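Local coordinates for hemolysin-related protein (PDB 6MLT), which is a secreted biofilm matrix protein that binds calcium and probably also carbohydrate, consistent with a role in biofilm adhesion, at residues S345-S350 and A381-G386; L318-G323 and M373-D378; E112-S117 and I123-H128; D56-T61 and Y98-A103. All coordinates share one frame; numbering follows the deposited sequence.

In the fold
The four contacts form two pairs on opposite sides of the chain's centre. Interactions 1 and 2 lie in the beta-prism lectin region. They join the same two sheets, their centres are about 3 Å apart, and Ile320, Ile347, Phe375 and Val385 belong to one apolar cluster. Interaction 2 is buried, while interaction 1 is partly buried and takes in a serine and a water. Interactions 3 and 4 lie in the beta-propeller, about 9 Å apart between centres, and meet through strands 101-103 and 112-115. Interaction 3 is backbone pairing within one sheet. Interaction 4 is apolar packing between two sheets. Interaction 3 holds Glu112 of a sodium site and interaction 4 Asp56 of a calcium site.

Interaction 1 (S345-S350 and A381-G386); sequences STIDTS and AKVTVG
This contact belongs to the beta-prism lectin region, where the edge strands of two antiparallel sheets meet through Ile347 on Val383 and Ser345 beside Val385. Strand 343-348 and strand 382-386 are not hydrogen-bonded neighbours. The CA atoms of Ile347 and Val383 stay 7.7 Å apart, so the side chains alone fill the gap. The side chains of Ile347 and Val383 run antiparallel, side by side. The touch is methyl to methyl, Ile347 CD1 on Val383 CG1 at 3.4 Å, which is tighter than usual for two carbons. The second torsion of Ile347 (chi2 -64°) bends CD1 over to Val383. On the valine, CG1 lies opposite the backbone N (chi1 180°) and does the touching.

At the other end Ser345 OG lies alongside Val385 CG1 at 3.5 Å. A water there donates to Thr384 O at 2.9 Å and has a weak, longer link to Ser345 OG, so any water bridge between the strands is weak on the serine side.

Each strand has its own backbone partner: Ser345 and Ile347 bond to strand 317-322, Val383 and Val385 to strand 370-377. Ile347 also touches Phe375 and Ile320. The third sheet of the region is made of strands 295-301, 428-435, 405-413 and 309-312. The contact thus joins two of the three four-stranded sheets of a beta-prism, packed face to face through side chains as is typical of that fold.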
# COMPACT_ATOMS: atom_id res chain seq x y z
N SER A 345 15.23 22.68 22.47
CA SER A 345 15.04 23.15 21.11
C SER A 345 15.18 21.96 20.18
O SER A 345 15.57 20.85 20.59
CB SER A 345 16.02 24.27 20.74
OG SER A 345 17.35 23.80 20.71
N THR A 346 14.83 22.17 18.91
CA THR A 346 14.94 21.14 17.89
C THR A 346 15.74 21.69 16.71
O THR A 346 15.79 22.90 16.48
CB THR A 346 13.56 20.65 17.42
OG1 THR A 346 12.81 21.75 16.88
CG2 THR A 346 12.79 20.04 18.58
N ILE A 347 16.38 20.78 15.98
CA ILE A 347 17.11 21.10 14.77
C ILE A 347 16.55 20.24 13.65
O ILE A 347 16.44 19.02 13.81
CB ILE A 347 18.62 20.85 14.92
CG1 ILE A 347 19.15 21.48 16.21
CG2 ILE A 347 19.36 21.38 13.71
CD1 ILE A 347 19.05 22.99 16.26
N ASP A 348 16.19 20.87 12.53
CA ASP A 348 15.80 20.14 11.32
C ASP A 348 17.08 19.73 10.60
O ASP A 348 17.68 20.52 9.88
CB ASP A 348 14.91 21.01 10.44
CG ASP A 348 14.44 20.30 9.20
OD1 ASP A 348 14.97 19.22 8.87
OD2 ASP A 348 13.51 20.82 8.54
N THR A 349 17.50 18.49 10.81
CA THR A 349 18.80 18.04 10.30
C THR A 349 18.85 18.01 8.78
O THR A 349 19.95 18.12 8.21
CB THR A 349 19.13 16.66 10.85
OG1 THR A 349 18.05 15.76 10.57
CG2 THR A 349 19.34 16.73 12.36
N SER A 350 17.71 17.88 8.10
CA SER A 350 17.71 17.86 6.64
C SER A 350 18.05 19.21 6.03
O SER A 350 18.35 19.27 4.84
CB SER A 350 16.35 17.38 6.12
OG SER A 350 15.32 18.33 6.32
N ALA A 381 20.04 30.83 7.34
CA ALA A 381 19.70 31.08 8.73
C ALA A 381 20.61 30.29 9.67
O ALA A 381 21.16 29.25 9.32
CB ALA A 381 18.24 30.72 9.01
N LYS A 382 20.76 30.81 10.89
CA LYS A 382 21.62 30.21 11.90
C LYS A 382 20.77 29.82 13.10
O LYS A 382 19.94 30.60 13.56
CB LYS A 382 22.73 31.18 12.32
N VAL A 383 20.98 28.60 13.58
CA VAL A 383 20.32 28.09 14.78
C VAL A 383 21.42 27.75 15.77
O VAL A 383 22.31 26.95 15.47
CB VAL A 383 19.46 26.85 14.48
CG1 VAL A 383 18.80 26.34 15.76
CG2 VAL A 383 18.41 27.18 13.43
N THR A 384 21.37 28.35 16.96
CA THR A 384 22.44 28.19 17.93
C THR A 384 21.91 27.56 19.21
O THR A 384 20.76 27.77 19.60
CB THR A 384 23.10 29.54 18.26
OG1 THR A 384 22.17 30.36 18.96
CG2 THR A 384 23.55 30.24 16.98
N VAL A 385 22.77 26.78 19.85
CA VAL A 385 22.52 26.20 21.16
C VAL A 385 23.78 26.41 21.99
O VAL A 385 24.90 26.24 21.49
CB VAL A 385 22.15 24.71 21.08
CG1 VAL A 385 20.79 24.53 20.41
CG2 VAL A 385 23.22 23.93 20.32
N GLY A 386 23.60 26.79 23.25
CA GLY A 386 24.71 27.17 24.09
C GLY A 386 25.17 28.58 23.75
O GLY A 386 24.50 29.34 23.05
O HOH W 1 18.06 26.86 19.22

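Interaction 2 (L318-G323 and M373-D378); sequences LAIRSG and MSFTLD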
# COMPACT_ATOMS: atom_id res chain seq x y z
N LEU A 318 16.60 16.48 15.48
CA LEU A 318 17.30 16.19 16.72
C LEU A 318 16.79 17.13 17.80
O LEU A 318 16.43 18.28 17.53
CB LEU A 318 18.82 16.36 16.57
CG LEU A 318 19.58 15.30 15.77
CD1 LEU A 318 21.01 15.76 15.52
CD2 LEU A 318 19.56 13.96 16.48
N ALA A 319 16.75 16.63 19.03
CA ALA A 319 16.40 17.42 20.19
C ALA A 319 17.67 17.80 20.95
O ALA A 319 18.59 16.99 21.08
CB ALA A 319 15.46 16.65 21.12
N ILE A 320 17.71 19.04 21.44
CA ILE A 320 18.88 19.55 22.16
C ILE A 320 18.40 20.35 23.36
O ILE A 320 17.55 21.24 23.22
CB ILE A 320 19.76 20.44 21.26
CG1 ILE A 320 20.22 19.65 20.03
CG2 ILE A 320 20.96 20.97 22.06
CD1 ILE A 320 21.03 20.49 19.04
N ARG A 321 18.95 20.05 24.53
CA ARG A 321 18.75 20.89 25.70
C ARG A 321 20.03 21.67 25.96
O ARG A 321 21.13 21.10 25.96
CB ARG A 321 18.34 20.08 26.93
CG ARG A 321 16.82 19.93 27.08
CD ARG A 321 16.41 19.37 28.45
NE ARG A 321 16.53 17.92 28.53
CZ ARG A 321 17.57 17.26 29.06
NH1 ARG A 321 18.60 17.92 29.56
NH2 ARG A 321 17.57 15.93 29.08
N SER A 322 19.89 22.98 26.13
CA SER A 322 21.06 23.84 26.27
C SER A 322 20.66 25.09 27.02
O SER A 322 19.51 25.53 26.98
CB SER A 322 21.63 24.20 24.89
OG SER A 322 20.70 24.98 24.15
N GLY A 323 21.64 25.66 27.73
CA GLY A 323 21.50 26.95 28.35
C GLY A 323 22.73 27.78 28.07
O GLY A 323 22.93 28.24 26.94
N MET A 373 27.03 25.22 19.77
CA MET A 373 26.97 24.76 18.39
C MET A 373 26.09 25.73 17.62
O MET A 373 25.03 26.14 18.11
CB MET A 373 26.42 23.33 18.29
CG MET A 373 27.30 22.30 18.97
SD MET A 373 26.77 20.62 18.61
CE MET A 373 25.14 20.60 19.34
N SER A 374 26.55 26.13 16.44
CA SER A 374 25.80 27.02 15.56
C SER A 374 25.58 26.31 14.24
O SER A 374 26.53 26.03 13.50
CB SER A 374 26.54 28.34 15.38
OG SER A 374 25.77 29.23 14.60
N PHE A 375 24.31 26.01 13.93
CA PHE A 375 23.94 25.33 12.70
C PHE A 375 23.62 26.37 11.62
O PHE A 375 22.77 27.24 11.83
CB PHE A 375 22.72 24.44 12.92
CG PHE A 375 22.91 23.36 13.95
CD1 PHE A 375 22.64 23.60 15.28
CD2 PHE A 375 23.34 22.10 13.57
CE1 PHE A 375 22.81 22.59 16.24
CE2 PHE A 375 23.51 21.10 14.51
CZ PHE A 375 23.24 21.34 15.84
N THR A 376 24.30 26.27 10.48
CA THR A 376 23.94 27.05 9.30
C THR A 376 23.01 26.20 8.44
O THR A 376 23.35 25.07 8.07
CB THR A 376 25.18 27.46 8.51
OG1 THR A 376 26.02 28.29 9.32
CG2 THR A 376 24.80 28.23 7.24
N LEU A 377 21.84 26.75 8.13
CA LEU A 377 20.85 26.04 7.33
C LEU A 377 20.97 26.43 5.86
O LEU A 377 21.66 27.38 5.49
CB LEU A 377 19.44 26.35 7.84
CG LEU A 377 19.21 26.09 9.33
CD1 LEU A 377 17.74 26.30 9.69
CD2 LEU A 377 19.66 24.69 9.73
N ASP A 378 20.27 25.68 5.00
CA ASP A 378 20.40 25.87 3.56
C ASP A 378 19.89 27.24 3.11
O ASP A 378 20.31 27.71 2.05
CB ASP A 378 19.67 24.75 2.81
CG ASP A 378 18.25 24.55 3.30
OD1 ASP A 378 17.76 25.38 4.09
OD2 ASP A 378 17.63 23.54 2.91
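Ile320 of strand 317-322 packs against Phe375 and Met373 of strand 370-377. The two strands belong to different sheets of the beta-prism lectin region.

The contact is apolar and converges on one methyl. Ile320 CD1 lies 3.9 Å from Phe375 CE1 and 4.0 Å from CZ of the same ring. It meets the ring obliquely, near its outer end. The two side chains come from opposite directions, each out of its own sheet. Chi2 of Ile320 is 176°, so CD1 stands at the end of an extended arm and reaches farthest from its strand. The same CD1 also meets Met373 CE at 4.1 Å. The methionine chain runs extended at first and then turns about the CG-SD bond (chi3 -63°), which brings its terminal methyl back to the isoleucine.

Further apolar groups close the cluster. Val385, from edge strand 382-386, touches both Ile320 and Met373. Val352 and Ile355 of strand 352-359 touch Phe375.

Both partners of Ile320 across the gap are apolar, and both meet it on the same methyl.

All three touching residues are buried. With carbon-to-carbon distances near ordinary van der Waals values and no polar group meeting another across the gap, the two sheets are held here by shape fit and exclusion of water.

Interaction 3 (E112-S117 and I123-H128); sequences EIVSTS and INILDH. With NA (sodium ion), chain D.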
# COMPACT_ATOMS: atom_id res chain seq x y z
N GLU A 112 -17.59 -13.13 6.57
CA GLU A 112 -18.79 -12.74 5.84
C GLU A 112 -18.41 -12.27 4.43
O GLU A 112 -17.32 -11.74 4.22
CB GLU A 112 -19.55 -11.61 6.55
CG GLU A 112 -20.40 -12.07 7.73
CD GLU A 112 -19.61 -12.24 9.01
OE1 GLU A 112 -18.73 -11.39 9.28
OE2 GLU A 112 -19.87 -13.21 9.75
N ILE A 113 -19.33 -12.44 3.49
CA ILE A 113 -19.09 -12.14 2.08
C ILE A 113 -20.11 -11.11 1.62
O ILE A 113 -21.32 -11.38 1.66
CB ILE A 113 -19.17 -13.41 1.22
CG1 ILE A 113 -18.17 -14.45 1.73
CG2 ILE A 113 -18.92 -13.09 -0.25
CD1 ILE A 113 -18.39 -15.83 1.19
N VAL A 114 -19.64 -9.96 1.15
CA VAL A 114 -20.49 -8.83 0.81
C VAL A 114 -20.57 -8.71 -0.71
O VAL A 114 -19.54 -8.72 -1.40
CB VAL A 114 -19.96 -7.51 1.41
CG1 VAL A 114 -20.99 -6.40 1.25
CG2 VAL A 114 -19.61 -7.70 2.87
N SER A 115 -21.79 -8.59 -1.23
CA SER A 115 -21.98 -8.47 -2.67
C SER A 115 -23.36 -7.90 -2.96
O SER A 115 -24.21 -7.79 -2.07
CB SER A 115 -21.82 -9.82 -3.37
OG SER A 115 -22.98 -10.61 -3.20
N THR A 116 -23.58 -7.57 -4.23
CA THR A 116 -24.91 -7.20 -4.69
C THR A 116 -24.99 -7.47 -6.19
O THR A 116 -24.01 -7.87 -6.83
CB THR A 116 -25.24 -5.74 -4.35
OG1 THR A 116 -26.65 -5.52 -4.51
CG2 THR A 116 -24.47 -4.78 -5.24
N SER A 117 -26.18 -7.25 -6.75
CA SER A 117 -26.41 -7.31 -8.18
C SER A 117 -27.41 -6.23 -8.56
O SER A 117 -28.01 -5.59 -7.70
CB SER A 117 -26.94 -8.69 -8.61
OG SER A 117 -28.35 -8.73 -8.44
N ILE A 123 -27.79 -4.97 -0.56
CA ILE A 123 -26.47 -5.54 -0.36
C ILE A 123 -26.64 -6.83 0.44
O ILE A 123 -27.20 -6.82 1.55
CB ILE A 123 -25.53 -4.55 0.34
CG1 ILE A 123 -25.20 -3.39 -0.61
CG2 ILE A 123 -24.25 -5.23 0.80
CD1 ILE A 123 -24.61 -2.20 0.07
N ASN A 124 -26.20 -7.94 -0.12
CA ASN A 124 -26.32 -9.25 0.51
C ASN A 124 -25.04 -9.59 1.25
O ASN A 124 -23.95 -9.51 0.68
CB ASN A 124 -26.63 -10.32 -0.53
CG ASN A 124 -27.98 -10.14 -1.15
OD1 ASN A 124 -28.97 -9.93 -0.44
ND2 ASN A 124 -28.04 -10.16 -2.48
N ILE A 125 -25.17 -9.97 2.51
CA ILE A 125 -24.03 -10.37 3.32
C ILE A 125 -24.22 -11.83 3.69
O ILE A 125 -25.14 -12.17 4.46
CB ILE A 125 -23.87 -9.47 4.55
CG1 ILE A 125 -23.77 -8.01 4.09
CG2 ILE A 125 -22.64 -9.89 5.35
CD1 ILE A 125 -23.64 -6.99 5.20
N LEU A 126 -23.37 -12.70 3.15
CA LEU A 126 -23.45 -14.13 3.38
C LEU A 126 -22.52 -14.54 4.52
O LEU A 126 -21.48 -13.91 4.75
CB LEU A 126 -23.06 -14.91 2.13
CG LEU A 126 -23.71 -14.50 0.80
CD1 LEU A 126 -23.23 -15.42 -0.31
CD2 LEU A 126 -25.22 -14.54 0.91
N ASP A 127 -22.89 -15.62 5.21
CA ASP A 127 -21.97 -16.28 6.12
C ASP A 127 -21.01 -17.17 5.33
O ASP A 127 -21.09 -17.28 4.10
CB ASP A 127 -22.74 -17.07 7.19
CG ASP A 127 -23.52 -18.28 6.64
OD1 ASP A 127 -23.21 -18.81 5.55
OD2 ASP A 127 -24.47 -18.70 7.33
N HIS A 128 -20.08 -17.81 6.04
CA HIS A 128 -18.99 -18.54 5.39
C HIS A 128 -19.47 -19.79 4.67
O HIS A 128 -18.68 -20.41 3.95
CB HIS A 128 -17.91 -18.91 6.41
CG HIS A 128 -18.33 -19.98 7.37
ND1 HIS A 128 -17.89 -21.28 7.27
CD2 HIS A 128 -19.14 -19.94 8.45
CE1 HIS A 128 -18.42 -22.00 8.24
NE2 HIS A 128 -19.18 -21.21 8.98
NA NA D . -18.10 -12.89 11.20
O HOH W 2 -19.81 -16.32 8.56
O HOH W 3 -25.61 -10.24 -4.13
O HOH W 4 -22.90 -11.40 -0.85
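Val114 and Ile123 meet across a beta hairpin, formed by strands 112-115 and 122-126 in a four-stranded blade of the beta-propeller, in the FG-GAP-like region. Val114 CG1 and Ile123 CG2 are 3.5 Å apart, tight for two methyls. On each residue this methyl lies opposite the backbone N, and the two side chains lie at a slant to each other. Ile125 is on the same face, where its CG2 packs on Glu112 CB at 3.7 Å.

The other face carries Ile113 beside Leu126 and Ser115 beside Asn124. Both are antiparallel hydrogen-bonded pairs. Leu126 N reaches Ile113 O at 2.9 Å, with an N-H...O angle of 168°. Ser115 and Asn124 likewise exchange two backbone bonds. A water joins their side chains: it accepts from Asn124 ND2 and lies 2.8 Å from Ser115 OG. Asn124 OD1 takes its bond from Gln135 NE2 of the next strand, so the amide is fixed at both ends.

Glu112 bends at chi2 (82°), which carries its carboxylate past the hairpin end to the sodium ion. Asp104, Asp106, Asp108 and Leu110 complete that site. Leu105 N bonds to OE1 and Lys133 NZ to OE2. These bonds set the carboxylate, and the lysine probably offsets some of its charge. The carboxylate is bidentate, with Glu112 OE1 at 2.5 Å and Glu112 OE2 at 2.3 Å from the sodium ion.

Interaction 4 (D56-T61 and Y98-A103); sequences DIIVVT and YAPAAA. With CA (calcium ion), chain C.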
# COMPACT_ATOMS: atom_id res chain seq x y z
N ASP A 56 -9.23 -20.04 0.90
CA ASP A 56 -10.09 -20.48 -0.19
C ASP A 56 -10.34 -19.33 -1.16
O ASP A 56 -9.96 -18.19 -0.91
CB ASP A 56 -11.40 -21.00 0.40
CG ASP A 56 -11.14 -22.08 1.41
OD1 ASP A 56 -10.52 -23.10 1.02
OD2 ASP A 56 -11.49 -21.90 2.60
N ILE A 57 -10.97 -19.67 -2.28
CA ILE A 57 -11.18 -18.73 -3.38
C ILE A 57 -12.68 -18.50 -3.55
O ILE A 57 -13.46 -19.46 -3.56
CB ILE A 57 -10.53 -19.23 -4.68
CG1 ILE A 57 -9.00 -19.10 -4.62
CG2 ILE A 57 -11.05 -18.45 -5.89
CD1 ILE A 57 -8.30 -20.13 -3.80
N ILE A 58 -13.07 -17.24 -3.70
CA ILE A 58 -14.44 -16.86 -4.02
C ILE A 58 -14.46 -16.22 -5.40
O ILE A 58 -13.70 -15.28 -5.66
CB ILE A 58 -15.02 -15.90 -2.97
CG1 ILE A 58 -15.14 -16.59 -1.62
CG2 ILE A 58 -16.41 -15.39 -3.43
CD1 ILE A 58 -15.37 -15.62 -0.47
N VAL A 59 -15.35 -16.71 -6.26
CA VAL A 59 -15.55 -16.18 -7.60
C VAL A 59 -17.05 -16.11 -7.88
O VAL A 59 -17.87 -16.68 -7.16
CB VAL A 59 -14.84 -17.03 -8.68
CG1 VAL A 59 -13.34 -16.98 -8.48
CG2 VAL A 59 -15.33 -18.46 -8.64
N VAL A 60 -17.39 -15.39 -8.94
CA VAL A 60 -18.76 -15.31 -9.44
C VAL A 60 -18.75 -15.88 -10.86
O VAL A 60 -17.99 -15.40 -11.71
CB VAL A 60 -19.29 -13.87 -9.43
CG1 VAL A 60 -20.76 -13.84 -9.84
CG2 VAL A 60 -19.09 -13.23 -8.04
N THR A 61 -19.59 -16.89 -11.10
CA THR A 61 -19.62 -17.57 -12.39
C THR A 61 -20.85 -17.16 -13.19
O THR A 61 -21.93 -16.91 -12.63
CB THR A 61 -19.62 -19.10 -12.22
OG1 THR A 61 -20.79 -19.52 -11.50
CG2 THR A 61 -18.39 -19.54 -11.45
N TYR A 98 -17.84 -7.55 -11.01
CA TYR A 98 -17.11 -6.99 -9.89
C TYR A 98 -16.88 -8.06 -8.83
O TYR A 98 -17.80 -8.82 -8.50
CB TYR A 98 -17.87 -5.81 -9.27
CG TYR A 98 -18.03 -4.62 -10.19
CD1 TYR A 98 -17.08 -3.61 -10.23
CD2 TYR A 98 -19.15 -4.50 -11.02
CE1 TYR A 98 -17.23 -2.51 -11.06
CE2 TYR A 98 -19.31 -3.41 -11.86
CZ TYR A 98 -18.34 -2.41 -11.87
OH TYR A 98 -18.47 -1.32 -12.69
N ALA A 99 -15.67 -8.13 -8.32
CA ALA A 99 -15.40 -9.05 -7.24
C ALA A 99 -16.18 -8.64 -6.00
O ALA A 99 -16.30 -7.44 -5.71
CB ALA A 99 -13.91 -9.08 -6.91
N PRO A 100 -16.74 -9.59 -5.26
CA PRO A 100 -17.28 -9.25 -3.94
C PRO A 100 -16.17 -8.90 -2.97
O PRO A 100 -15.00 -8.88 -3.35
CB PRO A 100 -18.03 -10.53 -3.52
CG PRO A 100 -17.45 -11.61 -4.32
CD PRO A 100 -16.92 -11.01 -5.59
N ALA A 101 -16.53 -8.60 -1.72
CA ALA A 101 -15.57 -8.29 -0.67
C ALA A 101 -15.90 -9.13 0.55
O ALA A 101 -17.06 -9.44 0.80
CB ALA A 101 -15.59 -6.81 -0.29
N ALA A 102 -14.88 -9.48 1.33
CA ALA A 102 -15.09 -10.38 2.45
C ALA A 102 -14.25 -9.96 3.64
O ALA A 102 -13.14 -9.44 3.50
CB ALA A 102 -14.75 -11.83 2.07
N ALA A 103 -14.79 -10.22 4.83
CA ALA A 103 -14.10 -9.96 6.08
C ALA A 103 -14.98 -10.48 7.21
O ALA A 103 -16.17 -10.73 7.02
CB ALA A 103 -13.81 -8.47 6.29
CA CA C . -10.11 -23.84 3.31
O HOH W 5 -9.70 -25.74 2.00
O HOH W 6 -10.37 -22.48 5.43
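The backbone of 56-61 is a continuous extended strand, and that of 98-103 is a loop that becomes strand 101-103; the two do not pair, and they meet through side chains. Pro100 is the central group. Its ring points to strand 56-63 and touches two residues there. Pro100 CG lies 4.0 Å from Ile58 CG2, and the two side chains are set askew. Pro100 CD lies 4.0 Å from Val60 CG2, and here the side chains pass alongside, pointing opposite ways. Ile58 and Val60 are two apart on the strand, so both project to the same side and present neighbouring methyls to the ring. Chi1 of Ile58 is -65°, which places CG2 opposite the backbone N and on the proline.

The contact is buried and purely apolar. Ile58 also touches Ile113 of strand 112-115, and Ala102 touches Val38 of strand 36-38. These touches make the contact part of a wider interface between two sheets. Pro100 touches Ser115 within its own sheet.

Strand 56-63 starts at a calcium site. Asp56 binds through both oxygens, with Asp56 OD1 at 2.4 Å and Asp56 OD2 at 2.5 Å from the calcium ion, and two waters also coordinate it. Asn41, Asp43 and the carbonyl of Val54 complete the shell. Gly78 N bonds to Asp56 OD1 and Leu40 N to Asp56 OD2, which probably helps to orient the carboxylate. Apolar faces of successive sheets packed without backbone pairing are typical of neighbouring blades in a beta-propeller.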